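Local coordinates for protein UDP-4-amino-4,6-dideoxy-N-acetyl-beta-L-altrosamine transaminase (PDB 2FNU) that transfers an amino group from glutamate to the 4-keto carbon of a UDP-linked sugar, the second step in making pseudaminic acid for flagellin modification, at residues 60-65 and 202-207; 248-253 and 278-283. All coordinates share one frame; numbering follows the deposited sequence.

Contact 1. Residues 60-65 and 202-207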
loop_
_atom_site.group_PDB
_atom_site.type_symbol
_atom_site.label_atom_id
_atom_site.label_comp_id
_atom_site.label_asym_id
_atom_site.label_seq_id
_atom_site.Cartn_x
_atom_site.Cartn_y
_atom_site.Cartn_z
ATOM N N LEU B 60 -4.816 -3.807 8.641
ATOM C CA LEU B 60 -6.112 -3.804 9.322
ATOM C C LEU B 60 -7.229 -4.202 8.358
ATOM O O LEU B 60 -8.093 -5.020 8.705
ATOM C CB LEU B 60 -6.415 -2.417 9.931
ATOM C CG LEU B 60 -5.683 -2.050 11.219
ATOM C CD1 LEU B 60 -5.785 -0.554 11.492
ATOM C CD2 LEU B 60 -6.225 -2.828 12.400
ATOM N N LEU B 61 -7.223 -3.632 7.148
ATOM C CA LEU B 61 -8.265 -3.978 6.183
ATOM C C LEU B 61 -8.195 -5.476 5.880
ATOM O O LEU B 61 -9.214 -6.169 5.830
ATOM C CB LEU B 61 -8.082 -3.220 4.872
ATOM C CG LEU B 61 -9.061 -3.617 3.756
ATOM C CD1 LEU B 61 -10.482 -3.174 4.134
ATOM C CD2 LEU B 61 -8.649 -3.003 2.419
ATOM N N THR B 62 -6.984 -5.973 5.665
ATOM C CA THR B 62 -6.812 -7.395 5.339
ATOM C C THR B 62 -7.320 -8.294 6.470
ATOM O O THR B 62 -7.994 -9.295 6.221
ATOM C CB THR B 62 -5.335 -7.680 5.036
ATOM O OG1 THR B 62 -4.957 -6.875 3.911
ATOM C CG2 THR B 62 -5.109 -9.163 4.690
ATOM N N LEU B 63 -7.004 -7.924 7.702
ATOM C CA LEU B 63 -7.506 -8.666 8.862
ATOM C C LEU B 63 -9.039 -8.589 8.951
ATOM O O LEU B 63 -9.712 -9.629 9.109
ATOM C CB LEU B 63 -6.865 -8.143 10.158
ATOM C CG LEU B 63 -7.429 -8.786 11.436
ATOM C CD1 LEU B 63 -7.306 -10.321 11.429
ATOM C CD2 LEU B 63 -6.651 -8.176 12.621
ATOM N N TYR B 64 -9.597 -7.382 8.871
ATOM C CA TYR B 64 -11.038 -7.233 9.055
ATOM C C TYR B 64 -11.829 -7.959 7.973
ATOM O O TYR B 64 -12.924 -8.467 8.244
ATOM C CB TYR B 64 -11.418 -5.753 9.018
ATOM C CG TYR B 64 -10.933 -4.894 10.190
ATOM C CD1 TYR B 64 -10.925 -3.512 10.076
ATOM C CD2 TYR B 64 -10.510 -5.466 11.409
ATOM C CE1 TYR B 64 -10.543 -2.688 11.132
ATOM C CE2 TYR B 64 -10.106 -4.663 12.474
ATOM C CZ TYR B 64 -10.135 -3.255 12.326
ATOM O OH TYR B 64 -9.758 -2.420 13.359
ATOM N N ARG B 65 -11.292 -7.992 6.754
ATOM C CA ARG B 65 -11.990 -8.616 5.634
ATOM C C ARG B 65 -11.922 -10.130 5.715
ATOM O O ARG B 65 -12.793 -10.826 5.169
ATOM C CB ARG B 65 -11.393 -8.158 4.289
ATOM C CG ARG B 65 -11.812 -6.734 3.875
ATOM C CD ARG B 65 -13.271 -6.659 3.355
ATOM N NE ARG B 65 -13.462 -7.517 2.178
ATOM C CZ ARG B 65 -13.095 -7.185 0.936
ATOM N NH1 ARG B 65 -12.556 -5.992 0.671
ATOM N NH2 ARG B 65 -13.269 -8.065 -0.047
ATOM N N GLU B 202 -3.078 -17.862 5.813
ATOM C CA GLU B 202 -3.069 -18.158 4.384
ATOM C C GLU B 202 -4.094 -17.306 3.614
ATOM O O GLU B 202 -3.821 -16.901 2.476
ATOM C CB GLU B 202 -3.287 -19.655 4.129
ATOM C CG GLU B 202 -2.229 -20.563 4.766
ATOM C CD GLU B 202 -0.822 -20.384 4.194
ATOM O OE1 GLU B 202 -0.653 -19.780 3.108
ATOM O OE2 GLU B 202 0.136 -20.839 4.857
ATOM N N LYS B 203 -5.253 -17.036 4.223
ATOM C CA LYS B 203 -6.272 -16.189 3.550
ATOM C C LYS B 203 -5.753 -14.755 3.372
ATOM O O LYS B 203 -5.911 -14.140 2.300
ATOM C CB LYS B 203 -7.562 -16.125 4.356
ATOM C CG LYS B 203 -8.523 -17.255 4.115
ATOM C CD LYS B 203 -9.768 -17.111 4.981
ATOM C CE LYS B 203 -10.664 -15.964 4.523
ATOM N NZ LYS B 203 -12.012 -15.937 5.226
ATOM N N MET B 204 -5.149 -14.219 4.433
ATOM C CA MET B 204 -4.581 -12.867 4.370
ATOM C C MET B 204 -3.431 -12.749 3.381
ATOM O O MET B 204 -3.284 -11.728 2.705
ATOM C CB MET B 204 -4.129 -12.436 5.762
ATOM C CG MET B 204 -5.301 -12.280 6.727
ATOM S SD MET B 204 -4.835 -11.522 8.314
ATOM C CE MET B 204 -3.614 -12.716 8.927
ATOM N N LYS B 205 -2.630 -13.807 3.289
ATOM C CA LYS B 205 -1.497 -13.826 2.382
ATOM C C LYS B 205 -1.941 -13.683 0.927
ATOM O O LYS B 205 -1.360 -12.899 0.173
ATOM C CB LYS B 205 -0.691 -15.111 2.605
ATOM C CG LYS B 205 0.619 -15.205 1.851
ATOM C CD LYS B 205 1.307 -16.535 2.217
ATOM C CE LYS B 205 2.672 -16.656 1.581
ATOM N NZ LYS B 205 3.402 -17.803 2.194
ATOM N N LEU B 206 -2.986 -14.409 0.538
ATOM C CA LEU B 206 -3.517 -14.260 -0.817
ATOM C C LEU B 206 -4.125 -12.867 -1.028
ATOM O O LEU B 206 -3.945 -12.259 -2.099
ATOM C CB LEU B 206 -4.545 -15.347 -1.112
ATOM C CG LEU B 206 -3.943 -16.743 -1.222
ATOM C CD1 LEU B 206 -5.040 -17.763 -1.030
ATOM C CD2 LEU B 206 -3.251 -16.901 -2.589
ATOM N N PHE B 207 -4.829 -12.368 -0.008
ATOM C CA PHE B 207 -5.512 -11.059 -0.121
ATOM C C PHE B 207 -4.508 -9.936 -0.332
ATOM O O PHE B 207 -4.814 -8.930 -0.998
ATOM C CB PHE B 207 -6.320 -10.814 1.143
ATOM C CG PHE B 207 -7.265 -9.636 1.077
ATOM C CD1 PHE B 207 -6.877 -8.380 1.572
ATOM C CD2 PHE B 207 -8.570 -9.799 0.591
ATOM C CE1 PHE B 207 -7.773 -7.305 1.573
ATOM C CE2 PHE B 207 -9.462 -8.740 0.576
ATOM C CZ PHE B 207 -9.061 -7.490 1.065
HETATM O O HOH W 1 -13.588 -13.641 4.668
#

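Contact 2. Residues 248-253 and 278-283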
loop_
_atom_site.group_PDB
_atom_site.type_symbol
_atom_site.label_atom_id
_atom_site.label_comp_id
_atom_site.label_asym_id
_atom_site.label_seq_id
_atom_site.Cartn_x
_atom_site.Cartn_y
_atom_site.Cartn_z
ATOM N N PHE B 248 16.929 -2.442 22.310
ATOM C CA PHE B 248 17.803 -1.293 22.557
ATOM C C PHE B 248 17.045 0.022 22.358
ATOM O O PHE B 248 17.101 0.921 23.206
ATOM C CB PHE B 248 19.032 -1.366 21.635
ATOM C CG PHE B 248 19.889 -0.128 21.652
ATOM C CD1 PHE B 248 20.902 0.017 22.590
ATOM C CD2 PHE B 248 19.683 0.891 20.723
ATOM C CE1 PHE B 248 21.700 1.175 22.608
ATOM C CE2 PHE B 248 20.477 2.049 20.734
ATOM C CZ PHE B 248 21.482 2.180 21.685
ATOM N N LEU B 249 16.331 0.138 21.243
ATOM C CA LEU B 249 15.589 1.360 20.956
ATOM C C LEU B 249 14.505 1.572 22.017
ATOM O O LEU B 249 14.278 2.692 22.478
ATOM C CB LEU B 249 14.953 1.267 19.558
ATOM C CG LEU B 249 15.956 1.132 18.402
ATOM C CD1 LEU B 249 15.267 0.730 17.084
ATOM C CD2 LEU B 249 16.748 2.433 18.206
ATOM N N MET B 250 13.823 0.486 22.397
ATOM C CA MET B 250 12.754 0.560 23.386
ATOM C C MET B 250 13.316 1.025 24.730
ATOM O O MET B 250 12.689 1.832 25.442
ATOM C CB MET B 250 12.066 -0.805 23.528
ATOM C CG MET B 250 10.988 -0.842 24.605
ATOM S SD MET B 250 10.007 -2.346 24.439
ATOM C CE MET B 250 10.049 -2.971 26.124
ATOM N N GLN B 251 14.503 0.533 25.071
ATOM C CA GLN B 251 15.118 0.918 26.345
ATOM C C GLN B 251 15.590 2.384 26.327
ATOM O O GLN B 251 15.545 3.070 27.361
ATOM C CB GLN B 251 16.237 -0.048 26.733
ATOM C CG GLN B 251 16.936 0.299 28.065
ATOM C CD GLN B 251 16.013 0.230 29.296
ATOM O OE1 GLN B 251 14.970 -0.454 29.311
ATOM N NE2 GLN B 251 16.406 0.948 30.343
ATOM N N LYS B 252 16.025 2.878 25.164
ATOM C CA LYS B 252 16.320 4.306 25.067
ATOM C C LYS B 252 15.086 5.144 25.354
ATOM O O LYS B 252 15.177 6.155 26.053
ATOM C CB LYS B 252 16.934 4.669 23.716
ATOM C CG LYS B 252 18.345 4.112 23.533
ATOM C CD LYS B 252 19.341 4.868 24.407
ATOM C CE LYS B 252 20.761 4.344 24.222
ATOM N NZ LYS B 252 21.711 4.961 25.196
ATOM N N ARG B 253 13.933 4.745 24.796
ATOM C CA ARG B 253 12.689 5.456 25.060
ATOM C C ARG B 253 12.292 5.321 26.534
ATOM O O ARG B 253 11.806 6.275 27.144
ATOM C CB ARG B 253 11.575 4.987 24.123
ATOM C CG ARG B 253 11.842 5.334 22.650
ATOM C CD ARG B 253 10.606 5.101 21.776
ATOM N NE ARG B 253 10.214 3.699 21.803
ATOM C CZ ARG B 253 10.664 2.764 20.966
ATOM N NH1 ARG B 253 11.522 3.073 19.980
ATOM N NH2 ARG B 253 10.241 1.514 21.124
ATOM N N LYS B 278 2.650 -1.391 34.614
ATOM C CA LYS B 278 2.889 -2.627 35.372
ATOM C C LYS B 278 3.648 -3.654 34.541
ATOM O O LYS B 278 4.090 -4.673 35.065
ATOM C CB LYS B 278 1.565 -3.217 35.859
ATOM C CG LYS B 278 0.903 -2.358 36.934
ATOM C CD LYS B 278 -0.445 -2.925 37.358
ATOM C CE LYS B 278 -1.067 -2.076 38.462
ATOM N NZ LYS B 278 -2.435 -2.539 38.821
ATOM N N ASP B 279 3.801 -3.385 33.248
ATOM C CA ASP B 279 4.600 -4.243 32.378
ATOM C C ASP B 279 5.436 -3.352 31.481
ATOM O O ASP B 279 5.175 -2.141 31.368
ATOM C CB ASP B 279 3.718 -5.134 31.492
ATOM C CG ASP B 279 3.426 -6.496 32.123
ATOM O OD1 ASP B 279 4.359 -7.350 32.250
ATOM O OD2 ASP B 279 2.248 -6.720 32.442
ATOM N N LYS B 280 6.444 -3.941 30.852
ATOM C CA LYS B 280 7.261 -3.212 29.876
ATOM C C LYS B 280 6.392 -2.712 28.737
ATOM O O LYS B 280 5.525 -3.443 28.240
ATOM C CB LYS B 280 8.331 -4.111 29.293
ATOM C CG LYS B 280 9.489 -4.414 30.203
ATOM C CD LYS B 280 10.635 -4.945 29.329
ATOM C CE LYS B 280 11.657 -5.753 30.077
ATOM N NZ LYS B 280 12.645 -6.267 29.073
ATOM N N SER B 281 6.608 -1.456 28.340
ATOM C CA SER B 281 5.893 -0.848 27.214
ATOM C C SER B 281 6.884 -0.421 26.147
ATOM O O SER B 281 8.039 -0.083 26.453
ATOM C CB SER B 281 5.118 0.401 27.668
ATOM O OG SER B 281 4.675 1.200 26.559
ATOM N N SER B 282 6.410 -0.406 24.896
ATOM C CA SER B 282 7.218 0.089 23.788
ATOM C C SER B 282 7.568 1.570 23.982
ATOM O O SER B 282 8.519 2.076 23.387
ATOM C CB SER B 282 6.421 -0.062 22.495
ATOM O OG SER B 282 5.301 0.819 22.525
ATOM N N ASN B 283 6.770 2.280 24.773
ATOM C CA ASN B 283 6.947 3.725 24.965
ATOM C C ASN B 283 6.859 4.479 23.646
ATOM O O ASN B 283 7.627 5.405 23.397
ATOM C CB ASN B 283 8.292 4.052 25.643
ATOM C CG ASN B 283 8.368 3.532 27.063
ATOM O OD1 ASN B 283 9.302 2.799 27.434
ATOM N ND2 ASN B 283 7.387 3.895 27.864
#

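Contact 1. Residues 60-65 and 202-207
Thr-62 and Phe-207 form the dense centre of this helix pair. The phenyl group of Phe-207, with CG anti to the backbone N (chi1 -170°), reaches across to helix 56-66 and slides past Thr-62, whose OG1 lies near the ring's plane, 3.4 Å from CD1 of Phe-207. That hydroxyl is hydrogen-bonded to Ser-58 O one turn back, which lets a small polar residue sit in a buried place. The other branch of Thr-62, CG2, rests 3.6 Å from CB of Met-204, the two side chains crossing obliquely. Small Thr-62 lets the backbones come to 6.0 Å here, CA of Thr-62 to CA of Met-204. The axes of the two short segments run at 129° to each other. Both helices pack on the central sheet of the large domain of this PLP-dependent aminotransferase fold: Thr-62 and Met-204 touch strand 49-53, and Leu-63 reaches strand 174-178. Met-204, bent at chi3, lays its flexible thioether beside Leu-63, SD to CD1 4.2 Å. Packing loosens toward Arg-65. Its guanidinium stands nearly perpendicular to the Phe-207 ring, whose edge meets one face, while NH1 forms a salt bridge with Glu-93 of the second subunit. On the solvent side, exposed Lys-203 bonds Asn-66 O, and its NZ also donates to a water, 2.8 Å away, that donates in turn to Arg-65 O.

Contact 2. Residues 248-253 and 278-283
Ser-282 O is gripped by two N-H groups of one side chain, NE and NH2 of Arg-253. The NE bond, 2.8 Å from Arg-253 NE to Ser-282 O, comes nearly along the C=O axis; the other, 2.9 Å from Arg-253 NH2 to the same oxygen, falls on a lone pair in the carbonyl plane. The oxygen lies almost exactly in the guanidinium plane, so this side-on fork fixes the rotation of the group. Arginine suits the place because it can span to the loop and still give NH1 to Pro-184 O, so backbone carbonyls of two segments probably take up its charge. Its bend at chi3 (-62°) turns the guanidinium back until one face lies over Met-250 CA. Nearer the backbone, CB of Arg-253 packs on CB of Asn-283 at 3.7 Å. Met-250 extends from the helix with CG anti to the backbone N and passes Ser-281 O, its CE 3.5 Å from that oxygen; CE also meets CB of Lys-280, the two side chains crossing at about a right angle. Within the loop, Ser-281 OG accepts from Asn-283 N at 3.0 Å, an ST turn. Asn-283 takes positive phi (59°), a conformation asparagine tolerates well. Ser-282 OG bonds the carbonyl of His-157, a PMP-pocket residue, and Pro-184 follows Lys-183, the cofactor-carrying lysine, unlinked in this structure; the loop is thus tied to the surroundings of the PLP site.

In the fold
Both contacts are largely buried, yet they lie on opposite sides of the chain's centre, with centres 29 Å apart, and share no helix or strand. Contact 1 joins two helices that rest on the central sheet and continues into the dimer interface; its chemistry is mainly apolar, as suits interlocking side chains over a sheet. Contact 2 ties a helix to an irregular loop, where backbone carbonyls that no helix or strand bonds satisfy must find donors, and an arginine fork does the work; no other chain touches its segments. The margin of contact 1 meets the second subunit, that of contact 2 faces solvent at Lys-280. The helix of 60-65 reaches PMP through Leu-60, whereas contact 2 lies a layer away.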